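Local structure of cysteine desulfurase (Fervidobacterium islandicum, 6A6E) at residues 130-135 with 180-185; 206-211 with 227-232; 221-226 with 247-252. The protein is a SufS-type cysteine desulfurase that uses pyridoxal-5'-phosphate to release sulfur from cysteine, probably supplying it for iron-sulfur cluster assembly. All blocks are in the same frame, centred on the assembly; numbering follows the deposited sequence.

Contact 1 of 3, residues 130-135 with 180-185; sequences QVEHHA and VSITGQ. With PLP (pyridoxal-5'-phosphate), chain E.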
loop_
_atom_site.group_PDB
_atom_site.type_symbol
_atom_site.label_atom_id
_atom_site.label_comp_id
_atom_site.label_asym_id
_atom_site.label_seq_id
_atom_site.Cartn_x
_atom_site.Cartn_y
_atom_site.Cartn_z
ATOM N N GLN A 130 27.262 3.164 5.530
ATOM C CA GLN A 130 27.042 4.397 6.240
ATOM C C GLN A 130 26.147 5.388 5.482
ATOM O O GLN A 130 25.644 6.338 6.081
ATOM C CB GLN A 130 28.381 5.096 6.587
ATOM C CG GLN A 130 29.025 4.520 7.812
ATOM C CD GLN A 130 30.280 5.265 8.330
ATOM O OE1 GLN A 130 30.993 5.941 7.603
ATOM N NE2 GLN A 130 30.524 5.110 9.634
ATOM N N VAL A 131 25.993 5.237 4.182
ATOM C CA VAL A 131 25.193 6.191 3.458
ATOM C C VAL A 131 23.733 5.731 3.255
ATOM O O VAL A 131 22.981 6.360 2.485
ATOM C CB VAL A 131 25.851 6.514 2.094
ATOM C CG1 VAL A 131 27.347 6.743 2.277
ATOM C CG2 VAL A 131 25.656 5.413 1.091
ATOM N N GLU A 132 23.295 4.665 3.913
ATOM C CA GLU A 132 21.889 4.174 3.692
ATOM C C GLU A 132 20.818 5.202 4.125
ATOM O O GLU A 132 20.962 5.945 5.098
ATOM C CB GLU A 132 21.624 2.886 4.406
ATOM C CG GLU A 132 22.541 1.745 4.027
ATOM C CD GLU A 132 22.557 1.502 2.530
ATOM O OE1 GLU A 132 23.661 1.245 1.944
ATOM O OE2 GLU A 132 21.437 1.536 1.939
ATOM N N HIS A 133 19.799 5.264 3.314
ATOM C CA HIS A 133 18.514 5.818 3.645
ATOM C C HIS A 133 17.940 5.120 4.895
ATOM O O HIS A 133 18.215 3.950 5.165
ATOM C CB HIS A 133 17.626 5.692 2.393
ATOM C CG HIS A 133 16.282 6.371 2.491
ATOM N ND1 HIS A 133 15.266 5.904 3.308
ATOM C CD2 HIS A 133 15.769 7.415 1.807
ATOM C CE1 HIS A 133 14.204 6.676 3.168
ATOM N NE2 HIS A 133 14.485 7.605 2.270
ATOM N N HIS A 134 17.197 5.880 5.716
ATOM C CA HIS A 134 16.554 5.334 6.922
ATOM C C HIS A 134 15.802 4.025 6.645
ATOM O O HIS A 134 15.780 3.152 7.487
ATOM C CB HIS A 134 15.608 6.366 7.567
ATOM C CG HIS A 134 16.349 7.505 8.185
ATOM N ND1 HIS A 134 15.764 8.727 8.469
ATOM C CD2 HIS A 134 17.667 7.639 8.465
ATOM C CE1 HIS A 134 16.689 9.544 8.949
ATOM N NE2 HIS A 134 17.855 8.910 8.933
ATOM N N ALA A 135 15.209 3.909 5.467
ATOM C CA ALA A 135 14.459 2.674 5.082
ATOM C C ALA A 135 15.284 1.396 5.062
ATOM O O ALA A 135 14.765 0.286 5.313
ATOM C CB ALA A 135 13.858 2.877 3.734
ATOM N N VAL A 180 24.047 -8.819 3.678
ATOM C CA VAL A 180 24.587 -7.540 3.247
ATOM C C VAL A 180 23.388 -6.786 2.588
ATOM O O VAL A 180 22.756 -7.319 1.665
ATOM C CB VAL A 180 25.716 -7.711 2.207
ATOM C CG1 VAL A 180 26.196 -6.391 1.613
ATOM C CG2 VAL A 180 26.938 -8.363 2.842
ATOM N N SER A 181 23.066 -5.592 3.066
ATOM C CA SER A 181 22.013 -4.783 2.457
ATOM C C SER A 181 22.585 -3.461 2.107
ATOM O O SER A 181 23.013 -2.735 2.968
ATOM C CB SER A 181 20.831 -4.607 3.405
ATOM O OG SER A 181 19.672 -4.108 2.737
ATOM N N ILE A 182 22.565 -3.112 0.845
ATOM C CA ILE A 182 23.182 -1.899 0.461
ATOM C C ILE A 182 22.378 -1.183 -0.600
ATOM O O ILE A 182 21.699 -1.844 -1.386
ATOM C CB ILE A 182 24.641 -2.202 -0.079
ATOM C CG1 ILE A 182 25.395 -0.877 -0.270
ATOM C CG2 ILE A 182 24.600 -3.001 -1.368
ATOM C CD1 ILE A 182 26.891 -1.028 -0.396
ATOM N N THR A 183 22.519 0.146 -0.658
ATOM C CA THR A 183 21.863 0.934 -1.660
ATOM C C THR A 183 22.495 0.701 -3.030
ATOM O O THR A 183 23.680 0.454 -3.168
ATOM C CB THR A 183 21.895 2.446 -1.326
ATOM O OG1 THR A 183 21.152 3.133 -2.312
ATOM C CG2 THR A 183 23.341 3.035 -1.280
ATOM N N GLY A 184 21.663 0.678 -4.046
ATOM C CA GLY A 184 22.126 0.605 -5.400
ATOM C C GLY A 184 22.622 1.977 -5.844
ATOM O O GLY A 184 23.435 2.083 -6.791
ATOM N N GLN A 185 22.117 3.034 -5.203
ATOM C CA GLN A 185 22.571 4.411 -5.453
ATOM C C GLN A 185 22.059 5.320 -4.352
ATOM O O GLN A 185 20.850 5.279 -4.035
ATOM C CB GLN A 185 22.007 4.926 -6.783
ATOM C CG GLN A 185 22.324 6.396 -7.079
ATOM C CD GLN A 185 21.652 6.908 -8.330
ATOM O OE1 GLN A 185 20.769 6.265 -8.860
ATOM N NE2 GLN A 185 22.090 8.035 -8.831
HETATM N N1 PLP E . 15.986 4.225 -0.315
HETATM C C2 PLP E . 16.386 5.138 -1.160
HETATM C C2A PLP E . 17.815 5.203 -1.581
HETATM C C3 PLP E . 15.390 6.102 -1.628
HETATM O O3 PLP E . 15.789 7.050 -2.457
HETATM C C4 PLP E . 13.993 5.985 -1.215
HETATM C C4A PLP E . 12.932 6.841 -1.709
HETATM C C5 PLP E . 13.667 4.943 -0.236
HETATM C C6 PLP E . 14.702 4.140 0.139
HETATM C C5A PLP E . 12.261 4.775 0.349
HETATM O O4P PLP E . 11.146 4.711 -0.527
HETATM P P PLP E . 9.583 4.800 -0.102
HETATM O O1P PLP E . 9.249 3.625 0.728
HETATM O O2P PLP E . 9.520 6.150 0.553
HETATM O O3P PLP E . 8.948 4.728 -1.457
#
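In the pyridoxal-5'-phosphate pocket of this fold-type I, class-V aminotransferase family enzyme, E132 of the loop after strand 125-129 meets T183 at the end of strand 179-183. T183 N donates to E132 OE1 at 3.0 Å with an N-H...O angle of 155°, and OE1 accepts through its syn lone pair, on the side of OE2. The bend at chi2 (-54°) brings CD of E132 round so that the carboxylate approaches T183, and the two side chains run antiparallel alongside one another, with E132 OE2 3.4 Å from T183 CB. The buried carboxylate is tied down on its own side of the contact too: OE1 bonds to S129 OG and OE2 to N136 ND2. Beside it, V131 CG2 reaches T183 CG2 at 4.1 Å. H133, which follows E132 in the chain, lays one ring face against the cofactor, PLP C6 lying 3.6 Å above the centre of the imidazole. That ring is fixed in rotation by A135 N, which donates to H133 ND1 at 2.9 Å and lies only 7° out of the ring plane. T183 OG1 donates to Q185 O at 2.8 Å from above the carbonyl plane, and the same OG1 stands 4.0 Å from the methyl carbon C2A of PLP.

Contact 2 of 3, residues 206-211 with 227-232; sequences TLIVDG and VDFLVF. With PLP (pyridoxal-5'-phosphate), chain E.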
loop_
_atom_site.group_PDB
_atom_site.type_symbol
_atom_site.label_atom_id
_atom_site.label_comp_id
_atom_site.label_asym_id
_atom_site.label_seq_id
_atom_site.Cartn_x
_atom_site.Cartn_y
_atom_site.Cartn_z
ATOM N N THR A 206 23.492 -13.308 2.069
ATOM C CA THR A 206 22.214 -12.921 1.416
ATOM C C THR A 206 22.388 -11.471 1.091
ATOM O O THR A 206 22.516 -10.619 2.000
ATOM C CB THR A 206 21.008 -13.111 2.345
ATOM O OG1 THR A 206 20.838 -14.496 2.572
ATOM C CG2 THR A 206 19.693 -12.614 1.715
ATOM N N LEU A 207 22.415 -11.183 -0.193
ATOM C CA LEU A 207 22.574 -9.819 -0.686
ATOM C C LEU A 207 21.235 -9.128 -1.133
ATOM O O LEU A 207 20.569 -9.527 -2.123
ATOM C CB LEU A 207 23.609 -9.783 -1.810
ATOM C CG LEU A 207 23.863 -8.436 -2.499
ATOM C CD1 LEU A 207 24.372 -7.329 -1.592
ATOM C CD2 LEU A 207 24.844 -8.674 -3.628
ATOM N N ILE A 208 20.932 -8.026 -0.436
ATOM C CA ILE A 208 19.803 -7.167 -0.717
ATOM C C ILE A 208 20.285 -5.826 -1.268
ATOM O O ILE A 208 21.204 -5.166 -0.706
ATOM C CB ILE A 208 19.004 -6.900 0.592
ATOM C CG1 ILE A 208 18.606 -8.210 1.220
ATOM C CG2 ILE A 208 17.789 -5.977 0.299
ATOM C CD1 ILE A 208 18.247 -8.095 2.681
ATOM N N VAL A 209 19.631 -5.376 -2.339
ATOM C CA VAL A 209 19.883 -4.064 -2.856
ATOM C C VAL A 209 18.634 -3.208 -2.754
ATOM O O VAL A 209 17.566 -3.619 -3.189
ATOM C CB VAL A 209 20.385 -4.152 -4.321
ATOM C CG1 VAL A 209 20.412 -2.809 -4.973
ATOM C CG2 VAL A 209 21.800 -4.748 -4.354
ATOM N N ASP A 210 18.814 -2.030 -2.135
ATOM C CA ASP A 210 17.874 -0.963 -2.161
ATOM C C ASP A 210 18.038 -0.192 -3.439
ATOM O O ASP A 210 18.914 0.657 -3.568
ATOM C CB ASP A 210 18.017 -0.085 -0.881
ATOM C CG ASP A 210 17.125 1.186 -0.886
ATOM O OD1 ASP A 210 16.386 1.368 -1.845
ATOM O OD2 ASP A 210 17.221 2.023 0.067
ATOM N N GLY A 211 17.086 -0.434 -4.331
ATOM C CA GLY A 211 17.087 0.052 -5.676
ATOM C C GLY A 211 16.280 1.306 -5.911
ATOM O O GLY A 211 16.096 1.698 -7.094
ATOM N N VAL A 227 22.060 -10.502 -7.411
ATOM C CA VAL A 227 21.500 -10.171 -6.122
ATOM C C VAL A 227 20.503 -11.211 -5.696
ATOM O O VAL A 227 19.845 -11.839 -6.508
ATOM C CB VAL A 227 20.787 -8.779 -6.111
ATOM C CG1 VAL A 227 21.750 -7.657 -6.397
ATOM C CG2 VAL A 227 19.639 -8.693 -7.078
ATOM N N ASP A 228 20.367 -11.390 -4.391
ATOM C CA ASP A 228 19.326 -12.240 -3.839
ATOM C C ASP A 228 17.948 -11.582 -3.766
ATOM O O ASP A 228 16.942 -12.248 -3.999
ATOM C CB ASP A 228 19.802 -12.701 -2.497
ATOM C CG ASP A 228 21.146 -13.562 -2.639
ATOM O OD1 ASP A 228 21.201 -14.407 -3.538
ATOM O OD2 ASP A 228 22.121 -13.297 -1.939
ATOM N N PHE A 229 17.919 -10.319 -3.396
ATOM C CA PHE A 229 16.706 -9.551 -3.303
ATOM C C PHE A 229 17.012 -8.156 -3.801
ATOM O O PHE A 229 18.134 -7.650 -3.587
ATOM C CB PHE A 229 16.171 -9.464 -1.854
ATOM C CG PHE A 229 15.826 -10.779 -1.253
ATOM C CD1 PHE A 229 14.633 -11.393 -1.548
ATOM C CD2 PHE A 229 16.761 -11.449 -0.481
ATOM C CE1 PHE A 229 14.340 -12.626 -1.065
ATOM C CE2 PHE A 229 16.452 -12.687 0.044
ATOM C CZ PHE A 229 15.246 -13.285 -0.251
ATOM N N LEU A 230 16.007 -7.552 -4.460
ATOM C CA LEU A 230 16.011 -6.135 -4.815
ATOM C C LEU A 230 14.611 -5.506 -4.534
ATOM O O LEU A 230 13.583 -6.111 -4.832
ATOM C CB LEU A 230 16.344 -5.960 -6.288
ATOM C CG LEU A 230 16.538 -4.523 -6.796
ATOM C CD1 LEU A 230 17.890 -4.330 -7.426
ATOM C CD2 LEU A 230 15.489 -4.177 -7.832
ATOM N N VAL A 231 14.602 -4.263 -4.058
ATOM C CA VAL A 231 13.374 -3.535 -3.813
ATOM C C VAL A 231 13.374 -2.171 -4.518
ATOM O O VAL A 231 14.415 -1.532 -4.608
ATOM C CB VAL A 231 13.157 -3.352 -2.316
ATOM C CG1 VAL A 231 12.929 -4.709 -1.626
ATOM C CG2 VAL A 231 14.304 -2.607 -1.635
ATOM N N PHE A 232 12.209 -1.694 -4.948
ATOM C CA PHE A 232 12.087 -0.329 -5.401
ATOM C C PHE A 232 10.627 0.160 -5.261
ATOM O O PHE A 232 9.725 -0.655 -4.998
ATOM C CB PHE A 232 12.653 -0.193 -6.858
ATOM C CG PHE A 232 11.799 -0.831 -7.959
ATOM C CD1 PHE A 232 12.011 -2.141 -8.377
ATOM C CD2 PHE A 232 10.840 -0.078 -8.624
ATOM C CE1 PHE A 232 11.240 -2.701 -9.390
ATOM C CE2 PHE A 232 10.090 -0.622 -9.626
ATOM C CZ PHE A 232 10.309 -1.948 -10.035
HETATM N N1 PLP E . 15.986 4.225 -0.315
HETATM C C2 PLP E . 16.386 5.138 -1.160
HETATM C C2A PLP E . 17.815 5.203 -1.581
HETATM C C3 PLP E . 15.390 6.102 -1.628
HETATM O O3 PLP E . 15.789 7.050 -2.457
HETATM C C4 PLP E . 13.993 5.985 -1.215
HETATM C C4A PLP E . 12.932 6.841 -1.709
HETATM C C5 PLP E . 13.667 4.943 -0.236
HETATM C C6 PLP E . 14.702 4.140 0.139
HETATM C C5A PLP E . 12.261 4.775 0.349
HETATM O O4P PLP E . 11.146 4.711 -0.527
HETATM P P PLP E . 9.583 4.800 -0.102
HETATM O O1P PLP E . 9.249 3.625 0.728
HETATM O O2P PLP E . 9.520 6.150 0.553
HETATM O O3P PLP E . 8.948 4.728 -1.457
#
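Strands 206-210 and 229-233 are the parallel neighbours of a beta-alpha-beta unit in the large mixed sheet, with bridges I208-F229, V209-L230 and D210-V231. Over residues 206-210 and 229-232 their axes approach to 4.7 Å at 16°. V209 is gripped on both backbone sides: its N donates to F229 O at 3.0 Å, and its O accepts from V231 N at 3.2 Å, nearly along the C=O axis. At the start of the pair a side chain takes over, D228 OD2 accepting from L207 N at 2.8 Å through its anti lone pair, almost straight at 176°. The same oxygen forms a salt bridge with R199. On the face of I208, F229 and D210, T206 CG2 touches the edge of the F229 ring in its plane, 3.6 Å from CE2. On the other face V209 CG2 packs on V227 CG1 at 3.6 Å, the two side chains crossing at about a right angle. D210 has CG anti to its backbone N (chi1 174°), and its OD2 lies 2.6 Å from PLP N1 while OD1 accepts from A212 N. This pairing of an aspartate with the pyridine nitrogen recurs in fold-type I enzymes and would be expected to strengthen the ring as an electron sink.

Contact 3 of 3, residues 221-226 with 247-252; sequences DVKKLD and YGKKAL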
loop_
_atom_site.group_PDB
_atom_site.type_symbol
_atom_site.label_atom_id
_atom_site.label_comp_id
_atom_site.label_asym_id
_atom_site.label_seq_id
_atom_site.Cartn_x
_atom_site.Cartn_y
_atom_site.Cartn_z
ATOM N N ASP A 221 19.421 -5.729 -14.379
ATOM C CA ASP A 221 19.236 -7.098 -14.793
ATOM C C ASP A 221 19.653 -7.927 -13.602
ATOM O O ASP A 221 20.846 -8.070 -13.306
ATOM C CB ASP A 221 20.091 -7.386 -16.004
ATOM C CG ASP A 221 20.057 -8.854 -16.421
ATOM O OD1 ASP A 221 19.779 -9.765 -15.586
ATOM O OD2 ASP A 221 20.278 -9.091 -17.628
ATOM N N VAL A 222 18.650 -8.478 -12.895
ATOM C CA VAL A 222 18.909 -9.087 -11.577
ATOM C C VAL A 222 19.780 -10.347 -11.677
ATOM O O VAL A 222 20.418 -10.749 -10.687
ATOM C CB VAL A 222 17.578 -9.385 -10.805
ATOM C CG1 VAL A 222 16.886 -8.060 -10.451
ATOM C CG2 VAL A 222 16.631 -10.273 -11.609
ATOM N N LYS A 223 19.755 -10.992 -12.830
ATOM C CA LYS A 223 20.565 -12.201 -13.064
ATOM C C LYS A 223 22.031 -11.900 -13.272
ATOM O O LYS A 223 22.879 -12.597 -12.736
ATOM C CB LYS A 223 20.053 -12.988 -14.267
ATOM C CG LYS A 223 18.602 -13.449 -14.152
ATOM C CD LYS A 223 18.408 -14.725 -13.318
ATOM C CE LYS A 223 18.698 -14.526 -11.824
ATOM N NZ LYS A 223 18.377 -15.675 -10.911
ATOM N N LYS A 224 22.328 -10.848 -14.023
ATOM C CA LYS A 224 23.689 -10.338 -14.112
ATOM C C LYS A 224 24.244 -9.848 -12.802
ATOM O O LYS A 224 25.399 -10.121 -12.457
ATOM C CB LYS A 224 23.751 -9.181 -15.083
ATOM C CG LYS A 224 23.683 -9.653 -16.485
ATOM C CD LYS A 224 23.783 -8.503 -17.487
ATOM C CE LYS A 224 23.741 -9.141 -18.865
ATOM N NZ LYS A 224 23.734 -8.036 -19.857
ATOM N N LEU A 225 23.445 -9.088 -12.063
ATOM C CA LEU A 225 23.927 -8.572 -10.765
ATOM C C LEU A 225 24.052 -9.722 -9.768
ATOM O O LEU A 225 24.889 -9.652 -8.853
ATOM C CB LEU A 225 23.006 -7.484 -10.192
ATOM C CG LEU A 225 22.833 -6.254 -11.038
ATOM C CD1 LEU A 225 21.786 -5.347 -10.396
ATOM C CD2 LEU A 225 24.180 -5.562 -11.199
ATOM N N ASP A 226 23.223 -10.762 -9.948
ATOM C CA ASP A 226 23.180 -11.920 -9.037
ATOM C C ASP A 226 22.804 -11.592 -7.573
ATOM O O ASP A 226 23.169 -12.305 -6.606
ATOM C CB ASP A 226 24.509 -12.681 -9.073
ATOM C CG ASP A 226 24.365 -14.109 -8.502
ATOM O OD1 ASP A 226 23.284 -14.722 -8.655
ATOM O OD2 ASP A 226 25.300 -14.622 -7.867
ATOM N N TYR A 247 11.748 -8.167 -5.527
ATOM C CA TYR A 247 12.266 -9.265 -6.346
ATOM C C TYR A 247 13.012 -10.149 -5.423
ATOM O O TYR A 247 13.740 -9.648 -4.606
ATOM C CB TYR A 247 13.259 -8.829 -7.454
ATOM C CG TYR A 247 14.175 -9.975 -7.952
ATOM C CD1 TYR A 247 13.715 -10.989 -8.825
ATOM C CD2 TYR A 247 15.470 -10.094 -7.479
ATOM C CE1 TYR A 247 14.554 -12.031 -9.193
ATOM C CE2 TYR A 247 16.325 -11.133 -7.865
ATOM C CZ TYR A 247 15.847 -12.079 -8.734
ATOM O OH TYR A 247 16.696 -13.078 -9.081
ATOM N N GLY A 248 12.845 -11.459 -5.531
ATOM C CA GLY A 248 13.769 -12.384 -4.910
ATOM C C GLY A 248 13.988 -13.629 -5.740
ATOM O O GLY A 248 13.056 -14.112 -6.435
ATOM N N LYS A 249 15.199 -14.189 -5.631
ATOM C CA LYS A 249 15.494 -15.514 -6.193
ATOM C C LYS A 249 14.499 -16.536 -5.782
ATOM O O LYS A 249 14.241 -16.700 -4.600
ATOM C CB LYS A 249 16.881 -16.011 -5.755
ATOM C CG LYS A 249 17.997 -15.246 -6.410
ATOM C CD LYS A 249 19.348 -15.937 -6.197
ATOM C CE LYS A 249 20.418 -15.196 -6.989
ATOM N NZ LYS A 249 21.723 -15.422 -6.346
ATOM N N LYS A 250 13.931 -17.222 -6.762
ATOM C CA LYS A 250 12.885 -18.221 -6.515
ATOM C C LYS A 250 13.281 -19.214 -5.429
ATOM O O LYS A 250 12.533 -19.491 -4.477
ATOM C CB LYS A 250 12.645 -18.940 -7.814
ATOM C CG LYS A 250 11.637 -20.052 -7.729
ATOM C CD LYS A 250 11.370 -20.612 -9.102
ATOM C CE LYS A 250 10.366 -21.753 -9.018
ATOM N NZ LYS A 250 11.103 -23.036 -8.950
ATOM N N ALA A 251 14.507 -19.738 -5.501
ATOM C CA ALA A 251 14.973 -20.736 -4.508
ATOM C C ALA A 251 15.009 -20.169 -3.128
ATOM O O ALA A 251 14.852 -20.899 -2.147
ATOM C CB ALA A 251 16.393 -21.251 -4.878
ATOM N N LEU A 252 15.267 -18.863 -2.994
ATOM C CA LEU A 252 15.283 -18.286 -1.651
ATOM C C LEU A 252 13.860 -17.975 -1.152
ATOM O O LEU A 252 13.557 -18.194 0.022
ATOM C CB LEU A 252 16.118 -17.029 -1.567
ATOM C CG LEU A 252 17.564 -17.174 -2.010
ATOM C CD1 LEU A 252 18.211 -15.816 -2.102
ATOM C CD2 LEU A 252 18.382 -18.058 -1.066
HETATM O O HOH W 1 19.321 -12.574 -8.884
#
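K249 NZ is held by two oxygens of D226: OD1 at 2.9 Å in a salt bridge, and the backbone O at 3.4 Å in a weak hydrogen bond. The lysine chain is extended beyond CG and crosses the aspartate at a slant; NZ lies above the carboxylate plane, 50° out of it. A second salt bridge joins NZ to D228 OD1, and a bound glycerol, probably from the crystallisation liquor, also bonds to the ammonium. D226 carries positive phi (61°) as the first residue to leave helical geometry after the short helix 222-225, the helix of the beta-alpha-beta crossover between strands 206-210 and 229-233. At the other end of this helix D221 is the N-cap, its OD1 accepting from K224 N at 3.2 Å and, weakly, from K223 N. The helix is joined here to the end of the antiparallel strand 244-248. V222 and Y247 reach toward each other tip to tip, and V222 CG2 makes a CH-pi contact 3.7 Å from the ring centroid, 21° off the normal. K249 N lies over the opposite face, toward the rim. One water bridges V222 and Y247, donating to V222 O at 2.8 Å and accepting from Y247 OH at 2.7 Å. Across the tyrosine runs K223, doubly bent at chi2 and chi3, with NZ 3.6 Å from Y247 OH.

All three contacts reach the same mixed sheet, where strands 179-183, 206-210, 229-233 and 244-248 follow one another. Contacts 1 and 2, with centres 10 Å apart, are joined by probable backbone hydrogen bonds: I208 N to V180 O at 2.9 Å, and G184 N to D210 O at 2.8 Å. Both reach PLP, contact 1 presenting H133 to the pyridine ring and contact 2 presenting D210 to its nitrogen. Contact 3, centred 8 Å from contact 2, meets it through Y247 N and L230 O (2.8 Å, a probable hydrogen bond) and the packing of D228 CB on L252 CD1 (3.5 Å). It does not touch contact 1, the nearest atoms being about 8 Å apart.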